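Local coordinates for protein enolase from the environmental genome shotgun sequencing of the Sargasso Sea (PDB 2QGY) that probably acts as a magnesium-dependent enzyme of the mandelate racemase/muconate lactonizing branch of the enolase superfamily, though its substrate and reaction are not established, at residues A[6-12]-A[77-83]; A[16-20]-A[64-68]; A[38-42]-A[107-111]; A[123-129]-A[316-320]. One frame throughout, in Å; residues are numbered along the deposited sequence. Where two conformers were deposited one is given.

Contact 1 (A[6-12]-A[77-83])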
loop_
_atom_site.group_PDB
_atom_site.type_symbol
_atom_site.label_atom_id
_atom_site.label_comp_id
_atom_site.label_asym_id
_atom_site.label_seq_id
_atom_site.Cartn_x
_atom_site.Cartn_y
_atom_site.Cartn_z
ATOM N N GLN A 6 -12.584 18.152 -14.847
ATOM C CA GLN A 6 -11.839 16.905 -14.953
ATOM C C GLN A 6 -12.036 16.256 -16.334
ATOM O O GLN A 6 -11.344 15.302 -16.694
ATOM C CB GLN A 6 -12.141 15.974 -13.774
ATOM C CG GLN A 6 -13.560 15.597 -13.605
ATOM C CD GLN A 6 -13.848 15.061 -12.210
ATOM O OE1 GLN A 6 -13.294 15.540 -11.205
ATOM N NE2 GLN A 6 -14.728 14.074 -12.138
ATOM N N ASP A 7 -12.963 16.817 -17.116
ATOM C CA ASP A 7 -13.223 16.384 -18.485
ATOM C C ASP A 7 -12.415 17.111 -19.540
ATOM O O ASP A 7 -12.589 16.844 -20.740
ATOM C CB ASP A 7 -14.691 16.601 -18.831
ATOM C CG ASP A 7 -15.586 15.610 -18.166
ATOM O OD1 ASP A 7 -15.123 14.471 -17.906
ATOM O OD2 ASP A 7 -16.760 15.977 -17.914
ATOM N N ILE A 8 -11.579 18.059 -19.115
ATOM C CA ILE A 8 -10.745 18.820 -20.053
ATOM C C ILE A 8 -9.922 17.845 -20.904
ATOM O O ILE A 8 -9.238 16.983 -20.365
ATOM C CB ILE A 8 -9.834 19.792 -19.301
ATOM C CG1 ILE A 8 -10.677 20.880 -18.618
ATOM C CG2 ILE A 8 -8.766 20.389 -20.250
ATOM C CD1 ILE A 8 -9.898 21.779 -17.657
ATOM N N SER A 9 -10.002 17.962 -22.230
ATOM C CA SER A 9 -9.279 17.053 -23.091
ATOM C C SER A 9 -7.798 17.424 -23.132
ATOM O O SER A 9 -7.443 18.563 -23.447
ATOM C CB SER A 9 -9.857 17.006 -24.506
ATOM O OG SER A 9 -9.147 16.016 -25.251
ATOM N N ILE A 10 -6.960 16.449 -22.795
ATOM C CA ILE A 10 -5.516 16.619 -22.742
ATOM C C ILE A 10 -4.873 16.036 -24.003
ATOM O O ILE A 10 -3.887 16.578 -24.501
ATOM C CB ILE A 10 -4.926 15.953 -21.442
ATOM C CG1 ILE A 10 -5.305 16.777 -20.202
ATOM C CG2 ILE A 10 -3.412 15.742 -21.530
ATOM C CD1 ILE A 10 -5.043 16.064 -18.871
ATOM N N GLY A 11 -5.421 14.922 -24.498
ATOM C CA GLY A 11 -4.882 14.258 -25.682
ATOM C C GLY A 11 -3.839 13.214 -25.345
ATOM O O GLY A 11 -3.763 12.772 -24.199
ATOM N N LYS A 12 -3.045 12.806 -26.340
ATOM C CA LYS A 12 -1.982 11.824 -26.139
ATOM C C LYS A 12 -0.787 12.459 -25.415
ATOM O O LYS A 12 -0.541 13.647 -25.543
ATOM C CB LYS A 12 -1.518 11.230 -27.472
ATOM C CG LYS A 12 -2.510 10.289 -28.158
ATOM C CD LYS A 12 -1.779 9.317 -29.092
ATOM C CE LYS A 12 -2.496 9.141 -30.434
ATOM N NZ LYS A 12 -3.319 7.906 -30.532
ATOM N N ILE A 77 -3.620 6.920 -25.191
ATOM C CA ILE A 77 -5.046 7.192 -25.057
ATOM C C ILE A 77 -5.322 8.547 -25.707
ATOM O O ILE A 77 -4.926 9.584 -25.182
ATOM C CB ILE A 77 -5.507 7.189 -23.564
ATOM C CG1 ILE A 77 -5.242 5.818 -22.906
ATOM C CG2 ILE A 77 -6.968 7.605 -23.458
ATOM C CD1 ILE A 77 -5.781 5.663 -21.473
ATOM N N PRO A 78 -6.003 8.543 -26.868
ATOM C CA PRO A 78 -6.124 9.780 -27.665
ATOM C C PRO A 78 -6.930 10.880 -26.979
ATOM O O PRO A 78 -6.647 12.070 -27.153
ATOM C CB PRO A 78 -6.853 9.311 -28.938
ATOM C CG PRO A 78 -7.588 8.052 -28.523
ATOM C CD PRO A 78 -6.716 7.402 -27.478
ATOM N N ASN A 79 -7.947 10.489 -26.227
ATOM C CA ASN A 79 -8.857 11.447 -25.614
ATOM C C ASN A 79 -8.680 11.512 -24.095
ATOM O O ASN A 79 -9.646 11.618 -23.355
ATOM C CB ASN A 79 -10.304 11.115 -25.997
ATOM C CG ASN A 79 -10.559 9.607 -26.106
ATOM O OD1 ASN A 79 -10.024 8.807 -25.318
ATOM N ND2 ASN A 79 -11.383 9.212 -27.093
ATOM N N LEU A 80 -7.432 11.449 -23.647
ATOM C CA LEU A 80 -7.105 11.449 -22.210
ATOM C C LEU A 80 -7.571 12.713 -21.474
ATOM O O LEU A 80 -7.455 13.831 -21.983
ATOM C CB LEU A 80 -5.598 11.251 -22.016
ATOM C CG LEU A 80 -5.065 11.006 -20.598
ATOM C CD1 LEU A 80 -5.578 9.678 -20.025
ATOM C CD2 LEU A 80 -3.534 11.038 -20.612
ATOM N N SER A 81 -8.102 12.511 -20.272
ATOM C CA SER A 81 -8.439 13.585 -19.357
ATOM C C SER A 81 -8.114 13.131 -17.933
ATOM O O SER A 81 -7.784 11.965 -17.718
ATOM C CB SER A 81 -9.925 13.919 -19.462
ATOM O OG SER A 81 -10.727 12.849 -18.957
ATOM N N ILE A 82 -8.196 14.057 -16.981
ATOM C CA ILE A 82 -8.023 13.722 -15.554
ATOM C C ILE A 82 -8.998 12.607 -15.199
ATOM O O ILE A 82 -8.604 11.589 -14.624
ATOM C CB ILE A 82 -8.252 14.932 -14.645
ATOM C CG1 ILE A 82 -7.180 15.990 -14.889
ATOM C CG2 ILE A 82 -8.198 14.523 -13.134
ATOM C CD1 ILE A 82 -7.660 17.380 -14.494
ATOM N N LYS A 83 -10.258 12.786 -15.595
ATOM C CA LYS A 83 -11.307 11.783 -15.354
ATOM C C LYS A 83 -11.024 10.438 -16.005
ATOM O O LYS A 83 -11.150 9.410 -15.343
ATOM C CB LYS A 83 -12.682 12.296 -15.794
ATOM C CG LYS A 83 -13.822 11.323 -15.491
ATOM C CD LYS A 83 -15.171 12.028 -15.443
ATOM C CE LYS A 83 -16.329 11.027 -15.565
ATOM N NZ LYS A 83 -17.639 11.715 -15.765
HETATM O O HOH W 1 -8.492 16.934 -17.777
#

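Contact 2 (A[16-20]-A[64-68])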
loop_
_atom_site.group_PDB
_atom_site.type_symbol
_atom_site.label_atom_id
_atom_site.label_comp_id
_atom_site.label_asym_id
_atom_site.label_seq_id
_atom_site.Cartn_x
_atom_site.Cartn_y
_atom_site.Cartn_z
ATOM N N LEU A 16 7.897 11.727 -20.819
ATOM C CA LEU A 16 7.999 11.702 -19.356
ATOM C C LEU A 16 9.433 11.953 -18.953
ATOM O O LEU A 16 10.349 11.336 -19.489
ATOM C CB LEU A 16 7.514 10.358 -18.789
ATOM C CG LEU A 16 7.668 10.083 -17.264
ATOM C CD1 LEU A 16 6.777 10.974 -16.429
ATOM C CD2 LEU A 16 7.371 8.604 -16.966
ATOM N N LYS A 17 9.607 12.833 -17.968
ATOM C CA LYS A 17 10.862 12.943 -17.245
ATOM C C LYS A 17 10.599 12.785 -15.744
ATOM O O LYS A 17 9.618 13.324 -15.211
ATOM C CB LYS A 17 11.459 14.321 -17.489
ATOM C CG LYS A 17 12.873 14.535 -16.895
ATOM C CD LYS A 17 13.909 13.518 -17.373
ATOM C CE LYS A 17 15.300 13.773 -16.763
ATOM N NZ LYS A 17 16.056 14.819 -17.543
ATOM N N ILE A 18 11.499 12.071 -15.093
ATOM C CA ILE A 18 11.444 11.886 -13.635
ATOM C C ILE A 18 12.824 12.212 -13.081
ATOM O O ILE A 18 13.838 11.761 -13.643
ATOM C CB ILE A 18 11.072 10.426 -13.249
ATOM C CG1 ILE A 18 9.742 10.016 -13.848
ATOM C CG2 ILE A 18 11.055 10.245 -11.662
ATOM C CD1 ILE A 18 9.367 8.526 -13.614
ATOM N N TRP A 19 12.865 12.978 -11.986
ATOM C CA TRP A 19 14.097 13.164 -11.222
ATOM C C TRP A 19 13.849 12.622 -9.840
ATOM O O TRP A 19 12.771 12.848 -9.282
ATOM C CB TRP A 19 14.409 14.648 -11.044
ATOM C CG TRP A 19 14.714 15.416 -12.281
ATOM C CD1 TRP A 19 15.955 15.748 -12.737
ATOM C CD2 TRP A 19 13.775 16.022 -13.185
ATOM N NE1 TRP A 19 15.856 16.498 -13.890
ATOM C CE2 TRP A 19 14.530 16.680 -14.189
ATOM C CE3 TRP A 19 12.369 16.074 -13.248
ATOM C CZ2 TRP A 19 13.931 17.376 -15.242
ATOM C CZ3 TRP A 19 11.767 16.756 -14.318
ATOM C CH2 TRP A 19 12.554 17.419 -15.278
ATOM N N ILE A 20 14.838 11.910 -9.293
ATOM C CA ILE A 20 14.850 11.632 -7.856
ATOM C C ILE A 20 16.027 12.382 -7.251
ATOM O O ILE A 20 17.192 12.112 -7.596
ATOM C CB ILE A 20 15.019 10.122 -7.595
ATOM C CG1 ILE A 20 13.889 9.341 -8.287
ATOM C CG2 ILE A 20 15.168 9.850 -6.069
ATOM C CD1 ILE A 20 13.992 7.812 -8.083
ATOM N N ALA A 64 9.207 5.433 -9.087
ATOM C CA ALA A 64 9.495 6.005 -10.418
ATOM C C ALA A 64 9.221 5.024 -11.567
ATOM O O ALA A 64 8.715 5.412 -12.635
ATOM C CB ALA A 64 10.930 6.490 -10.465
ATOM N N ILE A 65 9.611 3.768 -11.369
ATOM C CA ILE A 65 9.359 2.731 -12.352
ATOM C C ILE A 65 7.868 2.478 -12.581
ATOM O O ILE A 65 7.421 2.314 -13.725
ATOM C CB ILE A 65 10.139 1.435 -11.997
ATOM C CG1 ILE A 65 11.653 1.670 -12.131
ATOM C CG2 ILE A 65 9.635 0.224 -12.813
ATOM C CD1 ILE A 65 12.115 2.215 -13.478
ATOM N N ILE A 66 7.093 2.509 -11.502
ATOM C CA ILE A 66 5.640 2.439 -11.592
ATOM C C ILE A 66 5.053 3.634 -12.343
ATOM O O ILE A 66 4.232 3.447 -13.242
ATOM C CB ILE A 66 4.990 2.277 -10.188
ATOM C CG1 ILE A 66 5.360 0.909 -9.607
ATOM C CG2 ILE A 66 3.460 2.415 -10.285
ATOM C CD1 ILE A 66 4.999 0.834 -8.095
ATOM N N ILE A 67 5.479 4.853 -12.005
ATOM C CA ILE A 67 5.066 6.005 -12.789
ATOM C C ILE A 67 5.385 5.791 -14.269
ATOM O O ILE A 67 4.547 6.074 -15.131
ATOM C CB ILE A 67 5.789 7.320 -12.317
ATOM C CG1 ILE A 67 5.322 7.684 -10.903
ATOM C CG2 ILE A 67 5.516 8.495 -13.296
ATOM C CD1 ILE A 67 6.178 8.772 -10.221
ATOM N N LYS A 68 6.593 5.319 -14.560
ATOM C CA LYS A 68 6.993 5.077 -15.939
ATOM C C LYS A 68 6.076 4.051 -16.623
ATOM O O LYS A 68 5.656 4.252 -17.778
ATOM C CB LYS A 68 8.457 4.597 -16.020
ATOM C CG LYS A 68 8.901 4.320 -17.480
ATOM C CD LYS A 68 10.412 4.136 -17.628
ATOM C CE LYS A 68 10.797 2.662 -17.812
ATOM N NZ LYS A 68 12.264 2.434 -18.170
#

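Contact 3 (A[38-42]-A[107-111])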
loop_
_atom_site.group_PDB
_atom_site.type_symbol
_atom_site.label_atom_id
_atom_site.label_comp_id
_atom_site.label_asym_id
_atom_site.label_seq_id
_atom_site.Cartn_x
_atom_site.Cartn_y
_atom_site.Cartn_z
ATOM N N ILE A 38 10.131 14.078 -8.549
ATOM C CA ILE A 38 9.430 15.133 -9.274
ATOM C C ILE A 38 9.346 14.701 -10.733
ATOM O O ILE A 38 10.318 14.192 -11.260
ATOM C CB ILE A 38 10.186 16.438 -9.130
ATOM C CG1 ILE A 38 10.148 16.857 -7.641
ATOM C CG2 ILE A 38 9.544 17.505 -10.005
ATOM C CD1 ILE A 38 10.908 18.097 -7.312
ATOM N N ILE A 39 8.181 14.859 -11.356
ATOM C CA ILE A 39 8.011 14.444 -12.756
ATOM C C ILE A 39 7.555 15.597 -13.640
ATOM O O ILE A 39 6.936 16.551 -13.180
ATOM C CB ILE A 39 7.028 13.235 -12.889
ATOM C CG1 ILE A 39 5.556 13.683 -12.848
ATOM C CG2 ILE A 39 7.302 12.193 -11.791
ATOM C CD1 ILE A 39 4.581 12.531 -13.159
ATOM N N LYS A 40 7.863 15.489 -14.935
ATOM C CA LYS A 40 7.313 16.412 -15.906
ATOM C C LYS A 40 6.801 15.567 -17.066
ATOM O O LYS A 40 7.530 14.742 -17.600
ATOM C CB LYS A 40 8.387 17.388 -16.407
ATOM C CG LYS A 40 7.758 18.482 -17.240
ATOM C CD LYS A 40 8.797 19.458 -17.842
ATOM C CE LYS A 40 9.343 18.975 -19.157
ATOM N NZ LYS A 40 10.320 20.019 -19.665
ATOM N N ILE A 41 5.545 15.785 -17.426
ATOM C CA ILE A 41 4.878 15.097 -18.536
ATOM C C ILE A 41 4.663 16.168 -19.601
ATOM O O ILE A 41 4.263 17.283 -19.274
ATOM C CB ILE A 41 3.519 14.520 -18.076
ATOM C CG1 ILE A 41 3.744 13.276 -17.179
ATOM C CG2 ILE A 41 2.625 14.189 -19.277
ATOM C CD1 ILE A 41 2.473 12.591 -16.698
ATOM N N THR A 42 4.959 15.829 -20.860
ATOM C CA THR A 42 4.680 16.711 -22.005
ATOM C C THR A 42 3.628 16.036 -22.889
ATOM O O THR A 42 3.756 14.850 -23.225
ATOM C CB THR A 42 5.955 16.965 -22.861
ATOM O OG1 THR A 42 7.035 17.349 -22.001
ATOM C CG2 THR A 42 5.701 18.114 -23.900
ATOM N N ALA A 107 1.448 11.599 -8.521
ATOM C CA ALA A 107 2.373 12.425 -9.275
ATOM C C ALA A 107 1.776 12.653 -10.682
ATOM O O ALA A 107 1.798 13.771 -11.173
ATOM C CB ALA A 107 3.742 11.790 -9.356
ATOM N N ILE A 108 1.247 11.600 -11.291
ATOM C CA ILE A 108 0.737 11.700 -12.663
ATOM C C ILE A 108 -0.532 12.560 -12.626
ATOM O O ILE A 108 -0.662 13.500 -13.415
ATOM C CB ILE A 108 0.430 10.337 -13.284
ATOM C CG1 ILE A 108 1.709 9.517 -13.478
ATOM C CG2 ILE A 108 -0.285 10.534 -14.653
ATOM C CD1 ILE A 108 1.433 8.000 -13.779
ATOM N N GLU A 109 -1.437 12.299 -11.672
ATOM C CA GLU A 109 -2.679 13.079 -11.679
ATOM C C GLU A 109 -2.411 14.554 -11.459
ATOM O O GLU A 109 -3.054 15.410 -12.088
ATOM C CB GLU A 109 -3.715 12.565 -10.673
ATOM C CG GLU A 109 -5.129 13.061 -10.999
ATOM C CD GLU A 109 -6.106 12.830 -9.865
ATOM O OE1 GLU A 109 -6.444 11.657 -9.561
ATOM O OE2 GLU A 109 -6.533 13.848 -9.302
ATOM N N ILE A 110 -1.474 14.869 -10.582
ATOM C CA ILE A 110 -1.135 16.260 -10.290
ATOM C C ILE A 110 -0.606 16.917 -11.568
ATOM O O ILE A 110 -0.954 18.062 -11.873
ATOM C CB ILE A 110 -0.099 16.353 -9.140
ATOM C CG1 ILE A 110 -0.797 16.032 -7.793
ATOM C CG2 ILE A 110 0.531 17.786 -9.072
ATOM C CD1 ILE A 110 0.167 15.797 -6.628
ATOM N N ALA A 111 0.230 16.204 -12.315
ATOM C CA ALA A 111 0.730 16.763 -13.606
ATOM C C ALA A 111 -0.388 17.020 -14.631
ATOM O O ALA A 111 -0.324 17.999 -15.399
ATOM C CB ALA A 111 1.792 15.881 -14.213
#

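Contact 4 (A[123-129]-A[316-320])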
loop_
_atom_site.group_PDB
_atom_site.type_symbol
_atom_site.label_atom_id
_atom_site.label_comp_id
_atom_site.label_asym_id
_atom_site.label_seq_id
_atom_site.Cartn_x
_atom_site.Cartn_y
_atom_site.Cartn_z
ATOM N N PRO A 123 -5.208 29.367 -12.949
ATOM C CA PRO A 123 -4.561 28.663 -11.834
ATOM C C PRO A 123 -5.411 27.484 -11.373
ATOM O O PRO A 123 -6.632 27.494 -11.533
ATOM C CB PRO A 123 -4.444 29.719 -10.740
ATOM C CG PRO A 123 -5.298 30.870 -11.164
ATOM C CD PRO A 123 -5.545 30.767 -12.625
ATOM N N LEU A 124 -4.760 26.472 -10.803
ATOM C CA LEU A 124 -5.463 25.239 -10.449
ATOM C C LEU A 124 -6.662 25.497 -9.518
ATOM O O LEU A 124 -7.748 24.901 -9.687
ATOM C CB LEU A 124 -4.481 24.256 -9.811
ATOM C CG LEU A 124 -5.093 22.983 -9.239
ATOM C CD1 LEU A 124 -5.939 22.241 -10.292
ATOM C CD2 LEU A 124 -3.970 22.111 -8.712
ATOM N N ASN A 125 -6.498 26.392 -8.554
ATOM C CA ASN A 125 -7.585 26.613 -7.598
ATOM C C ASN A 125 -8.860 27.100 -8.301
ATOM O O ASN A 125 -9.965 26.737 -7.900
ATOM C CB ASN A 125 -7.187 27.444 -6.362
ATOM C CG ASN A 125 -6.564 28.817 -6.693
ATOM O OD1 ASN A 125 -6.466 29.210 -7.838
ATOM N ND2 ASN A 125 -6.167 29.559 -5.640
ATOM N N SER A 126 -8.690 27.862 -9.374
ATOM C CA SER A 126 -9.813 28.338 -10.200
ATOM C C SER A 126 -10.512 27.233 -10.988
ATOM O O SER A 126 -11.696 27.372 -11.353
ATOM C CB SER A 126 -9.356 29.466 -11.132
ATOM O OG SER A 126 -9.140 30.660 -10.393
ATOM N N LEU A 127 -9.799 26.131 -11.253
ATOM C CA LEU A 127 -10.402 24.922 -11.792
ATOM C C LEU A 127 -11.160 24.143 -10.734
ATOM O O LEU A 127 -12.048 23.352 -11.043
ATOM C CB LEU A 127 -9.330 23.991 -12.366
ATOM C CG LEU A 127 -8.565 24.346 -13.639
ATOM C CD1 LEU A 127 -7.942 23.040 -14.187
ATOM C CD2 LEU A 127 -9.404 25.000 -14.719
ATOM N N LEU A 128 -10.782 24.342 -9.483
ATOM C CA LEU A 128 -11.331 23.540 -8.405
ATOM C C LEU A 128 -12.591 24.145 -7.804
ATOM O O LEU A 128 -13.517 23.419 -7.436
ATOM C CB LEU A 128 -10.266 23.289 -7.323
ATOM C CG LEU A 128 -8.970 22.565 -7.728
ATOM C CD1 LEU A 128 -8.148 22.219 -6.492
ATOM C CD2 LEU A 128 -9.247 21.294 -8.526
ATOM N N THR A 129 -12.630 25.466 -7.697
ATOM C CA THR A 129 -13.808 26.141 -7.163
ATOM C C THR A 129 -13.980 27.489 -7.823
ATOM O O THR A 129 -13.010 28.053 -8.352
ATOM C CB THR A 129 -13.726 26.340 -5.621
ATOM O OG1 THR A 129 -14.979 26.842 -5.139
ATOM C CG2 THR A 129 -12.625 27.334 -5.241
ATOM N N HIS A 316 -3.047 25.129 -3.580
ATOM C CA HIS A 316 -4.216 25.254 -4.469
ATOM C C HIS A 316 -5.421 24.454 -3.925
ATOM O O HIS A 316 -6.557 24.952 -3.909
ATOM C CB HIS A 316 -3.862 24.819 -5.893
ATOM C CG HIS A 316 -3.120 25.861 -6.680
ATOM N ND1 HIS A 316 -3.754 26.935 -7.277
ATOM C CD2 HIS A 316 -1.803 25.991 -6.971
ATOM C CE1 HIS A 316 -2.854 27.672 -7.908
ATOM N NE2 HIS A 316 -1.662 27.136 -7.717
ATOM N N VAL A 317 -5.187 23.237 -3.437
ATOM C CA VAL A 317 -6.280 22.451 -2.879
ATOM C C VAL A 317 -6.852 23.150 -1.649
ATOM O O VAL A 317 -8.072 23.335 -1.557
ATOM C CB VAL A 317 -5.864 20.999 -2.520
ATOM C CG1 VAL A 317 -6.955 20.281 -1.639
ATOM C CG2 VAL A 317 -5.687 20.235 -3.771
ATOM N N CYS A 318 -5.974 23.559 -0.730
ATOM C CA CYS A 318 -6.416 24.187 0.523
ATOM C C CYS A 318 -7.225 25.458 0.293
ATOM O O CYS A 318 -8.176 25.730 1.033
ATOM C CB CYS A 318 -5.246 24.502 1.455
ATOM S SG CYS A 318 -4.535 23.013 2.186
ATOM N N SER A 319 -6.839 26.222 -0.729
ATOM C CA SER A 319 -7.542 27.463 -1.073
ATOM C C SER A 319 -8.936 27.232 -1.657
ATOM O O SER A 319 -9.757 28.166 -1.683
ATOM C CB SER A 319 -6.699 28.323 -2.019
ATOM O OG SER A 319 -6.751 27.831 -3.339
ATOM N N SER A 320 -9.208 25.979 -2.027
ATOM C CA SER A 320 -10.408 25.645 -2.769
ATOM C C SER A 320 -11.433 24.873 -1.940
ATOM O O SER A 320 -12.526 24.611 -2.414
ATOM C CB SER A 320 -10.053 24.856 -4.029
ATOM O OG SER A 320 -9.894 23.480 -3.745
HETATM O O HOH W 2 -14.917 26.441 -1.718
#

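Contact 1 (A[6-12]-A[77-83])
Gln-6 O and Leu-80 O are the main acceptors between the loop 6-12 and the turn and helix start of 77-83. Gln-6 O takes a good hydrogen bond from Lys-83 N, at 3.0 Å, and a weak one from Ser-81 OG, at 3.4 Å. Leu-80 O receives Ile-10 N at 2.8 Å and, weakly, Gly-11 N at 3.4 Å. Ile-82 N is served by water 1 at 3.0 Å, and the same water donates to Ile-8 O at 2.7 Å. Ser-81 is the N-cap of helix 82-93. Its side chain caps a backbone N just beyond 77-83, while Ser-84 OG bonds Ser-81 N. Before it, Ile-77 to Leu-80 form a type I turn. Gly-11 lies close to that turn, with a CA-H...O contact of 3.2 Å from Gly-11 CA to Pro-78 O. Its phi and psi of 90° and -163° would press a CB against the preceding carbonyl, so glycine fits here. Asp-7 OD1 stays 4.3 Å from Lys-83 NZ, beyond a salt bridge. Early amides of helix 82-93 thus find acceptors in the N-terminal loop and in water, so main-chain polar bonds, more than charge, join the 6-12 loop to this helix and the turn before it.

Contact 2 (A[16-20]-A[64-68])
This is a buried, apolar strand-on-helix contact in the N-terminal alpha+beta capping domain of an enolase-superfamily protein. Strand 13-21 is an inner strand of the four-stranded antiparallel sheet, between 37-43 and 373-379. Helix 60-74 covers one face of it. The local axes of 16-20 and 64-68 run almost exactly antiparallel, at 174°, and approach to 9.8 Å. No hydrogen bond crosses between them. Strand alternation decides who takes part. Leu-16 and Ile-18 point toward the helix, and the end of Ile-20 also reaches it. Trp-19, between them, points away. It meets Trp-50 on the other face of the sheet, and its NE1 is hydrogen-bonded to Ser-370 OG. On the helix, Ala-64, Ile-67 and Lys-68 supply the surface. Leu-16 CD2 lies 4.1 Å from Ile-67 CG2 and 3.7 Å from Lys-68 CA. Ile-20 CD1 is 4.1 Å from Ala-64 CB. The small Ala-64 leaves room for Ile-18, whose CG2 is 3.9 Å from Ala-64 CB. Ile-65 and Ile-66 point away from the strand and pack on Gly-62 and Arg-59 of the second subunit, so the helix serves both the sheet and the dimer. Ile-18 CD1 sits 3.9 Å from Ile-67 CG2 and 3.3 Å from Ala-64 O, a carbonyl that accepts the helical hydrogen bond of Lys-68 N at 2.9 Å.

Contact 3 (A[38-42]-A[107-111])
Ile-39 lays its CD1 over one turn of helix 99-120. That methyl is 4.0 Å from Ala-107 CB, 4.2 Å from Ile-108 CG1 and 4.5 Å from Ala-111 CB. Ile-41, two residues on and on the same strand face, extends the patch. Its CD1 lies 4.0 Å from Ile-108 CG2 and 4.2 Å from Ala-111 CB. The strand and helix segments cross at -49°, with axes 8.7 Å apart at their closest. Two alanines one helical turn apart, at 107 and 111, let the strand come this near. Ile-67 of helix 60-74 touches Ile-39, Ala-107 and Ile-108, completing an aliphatic core in the N-terminal domain. Ile-38 and Lys-40 point away from the helix; Lys-40 NZ forms salt bridges with Glu-48 and Glu-366. Glu-109 also points away and bonds Trp-113 NE1 and Ile-283 N. No hydrogen bond joins 38-42 to 107-111. The contact therefore depends on shape and burial of hydrocarbon, with Lys-40 and Glu-109 turned to other partners.

Contact 4 (A[123-129]-A[316-320])
Pro-123 leads into the short helix 124-128, and its CB lies 3.8 Å from His-316 CE1. Leu-124 follows, with a CH-pi contact over one face of the His-316 ring: its CB is 4.0 Å from the ring centroid. Asn-125 supplies both direct hydrogen bonds. Its backbone N donates to His-316 ND1 at 3.1 Å. Its ND2 donates to Ser-319 OG at 2.9 Å, and Ser-319 OG in turn donates to His-316 O, also at 2.9 Å. Leu-128, one turn later, places CD1 4.2 Å from Val-317 CG2 and 3.5 Å from Ser-320 OG. Thr-129 leaves the helix and sets CG2 3.7 Å from Ser-320 CA. Water 2 donates to Ser-320 O and meets Thr-129 OG1 weakly. The axes of 124-128 and 316-320 approach to 8.5 Å and cross at -38°. Helix 124-128 follows the long helix 99-120 of the N-terminal domain, whereas 309-320 is a barrel helix. Their union belongs to the two-domain architecture of the enolase superfamily, an alpha+beta capping domain joined to a modified TIM barrel.

In the fold
Contacts 2 and 3 are halves of one core, their centres 9 Å apart. Their strands are neighbours in the sheet: Lys-17 O lies 2.8 Å from Lys-40 N, a probable hydrogen bond. Contact 1 is 14 Å from contact 3 between centres and touches it through Ile-82 CG2 and Glu-109 CG, 4.0 Å apart. It also meets contact 4, where Ile-8 CD1 is 4.2 Å from Leu-127 CD1. The magnesium ligands Asp-200, Glu-226 and Glu-252 belong to the barrel and to none of these contacts. Contacts 1 to 3 lie in the N-terminal domain, though contacts 1 and 3 also touch barrel helix 282-294; contact 4 packs helix 124-128 on barrel helix 309-320.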